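Local coordinates for protein probable transcriptional regulator (PDB 2ESN) that is a probable LysR-family transcriptional regulator, likely binding DNA through a helix-turn-helix domain and an as yet unidentified effector through a periplasmic-binding-protein-like domain, at residues C[206-209]-C[210-213]. Sequence-based numbering, arbitrary orientation.
Sequences VTPW and NEDS
E211 folds its side chain back over the turn made by T207 to N210. Its CG sits between the backbone N and the carbonyl carbon (chi1 55°), and a second bend at chi2 brings the carboxylate in against residues 207-209. OE2 of E211 accepts a hydrogen bond from the backbone N of W209 at 2.8 Å. It uses the syn lone pair, on the OE1 side, but the bond is bent, with 138° at the hydrogen. The same oxygen is packed tightly against T207, with CB of T207 3.3 Å from OE2 of E211. OE1 of E211 lies 3.3 Å from CD of P208. OE1 of E211 also meets the W209 indole at its edge, almost level with the ring, 3.6 Å from CE3 of W209. P208 CB rests over one face of that indole, off its centre.

The backbone N of N210 closes the turn on O of T207 at 3.0 Å.

The other side of the turn is looser and watered. A water bridges the two segments: it lies 2.9 Å from OG1 of T207 and probably donates to OD1 of N210, a longer contact at 3.2 Å. OD1 of N210 also accepts a hydrogen bond from the backbone N of N136 of the second subunit. D212 forms salt bridges to R133 and R23 of that subunit, so the segment 210-213 borders a subunit interface.

The motif is a type I beta turn in the loop from strand 202-206 to helix 215-221, a beta-alpha connection of the LysR substrate-binding domain.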
loop_
_atom_site.group_PDB
_atom_site.type_symbol
_atom_site.label_atom_id
_atom_site.label_comp_id
_atom_site.label_asym_id
_atom_site.label_seq_id
_atom_site.Cartn_x
_atom_site.Cartn_y
_atom_site.Cartn_z
ATOM N N VAL C 206 -3.926 7.746 27.771
ATOM C CA VAL C 206 -3.380 6.656 26.997
ATOM C C VAL C 206 -4.216 6.474 25.705
ATOM O O VAL C 206 -5.392 6.231 25.765
ATOM C CB VAL C 206 -3.357 5.370 27.839
ATOM C CG1 VAL C 206 -2.879 4.165 26.983
ATOM C CG2 VAL C 206 -2.424 5.521 29.042
ATOM N N THR C 207 -3.576 6.602 24.553
ATOM C CA THR C 207 -4.217 6.536 23.247
ATOM C C THR C 207 -3.431 5.496 22.428
ATOM O O THR C 207 -2.523 5.863 21.709
ATOM C CB THR C 207 -4.127 7.897 22.550
ATOM O OG1 THR C 207 -2.794 8.381 22.636
ATOM C CG2 THR C 207 -4.960 8.891 23.253
ATOM N N PRO C 208 -3.753 4.214 22.574
ATOM C CA PRO C 208 -2.924 3.119 22.069
ATOM C C PRO C 208 -2.904 3.065 20.549
ATOM O O PRO C 208 -1.952 2.573 19.974
ATOM C CB PRO C 208 -3.613 1.861 22.585
ATOM C CG PRO C 208 -4.581 2.319 23.632
ATOM C CD PRO C 208 -4.985 3.706 23.220
ATOM N N TRP C 209 -3.892 3.651 19.888
ATOM C CA TRP C 209 -3.873 3.661 18.427
ATOM C C TRP C 209 -3.769 5.086 17.958
ATOM O O TRP C 209 -4.325 5.467 16.911
ATOM C CB TRP C 209 -5.122 2.931 17.877
ATOM C CG TRP C 209 -5.036 1.463 18.246
ATOM C CD1 TRP C 209 -4.244 0.525 17.661
ATOM C CD2 TRP C 209 -5.701 0.811 19.320
ATOM N NE1 TRP C 209 -4.411 -0.689 18.286
ATOM C CE2 TRP C 209 -5.286 -0.540 19.317
ATOM C CE3 TRP C 209 -6.620 1.233 20.294
ATOM C CZ2 TRP C 209 -5.752 -1.489 20.259
ATOM C CZ3 TRP C 209 -7.078 0.290 21.245
ATOM C CH2 TRP C 209 -6.635 -1.049 21.212
ATOM N N ASN C 210 -3.094 5.901 18.749
ATOM C CA ASN C 210 -2.904 7.295 18.390
ATOM C C ASN C 210 -4.158 8.148 18.156
ATOM O O ASN C 210 -4.071 9.176 17.468
ATOM C CB ASN C 210 -2.138 7.357 17.085
ATOM C CG ASN C 210 -0.798 6.697 17.172
ATOM O OD1 ASN C 210 -0.112 6.762 18.201
ATOM N ND2 ASN C 210 -0.403 6.049 16.079
ATOM N N GLU C 211 -5.290 7.730 18.702
ATOM C CA GLU C 211 -6.536 8.475 18.609
ATOM C C GLU C 211 -6.456 9.856 19.244
ATOM O O GLU C 211 -5.528 10.124 20.042
ATOM C CB GLU C 211 -7.675 7.640 19.164
ATOM C CG GLU C 211 -7.547 7.082 20.597
ATOM C CD GLU C 211 -6.743 5.766 20.711
ATOM O OE1 GLU C 211 -7.283 4.723 21.108
ATOM O OE2 GLU C 211 -5.570 5.773 20.419
ATOM N N ASP C 212 -7.379 10.761 18.858
ATOM C CA ASP C 212 -7.333 12.152 19.348
ATOM C C ASP C 212 -7.988 12.346 20.725
ATOM O O ASP C 212 -8.003 13.436 21.261
ATOM C CB ASP C 212 -7.860 13.175 18.307
ATOM C CG ASP C 212 -6.799 13.581 17.254
ATOM O OD1 ASP C 212 -5.612 13.260 17.402
ATOM O OD2 ASP C 212 -7.142 14.294 16.309
ATOM N N SER C 213 -8.493 11.274 21.324
ATOM C CA SER C 213 -9.085 11.374 22.643
ATOM C C SER C 213 -8.842 10.073 23.386
ATOM O O SER C 213 -8.606 9.066 22.724
ATOM C CB SER C 213 -10.600 11.608 22.474
ATOM O OG SER C 213 -11.194 10.385 22.097
HETATM O O HOH W 1 -0.527 8.542 20.884
#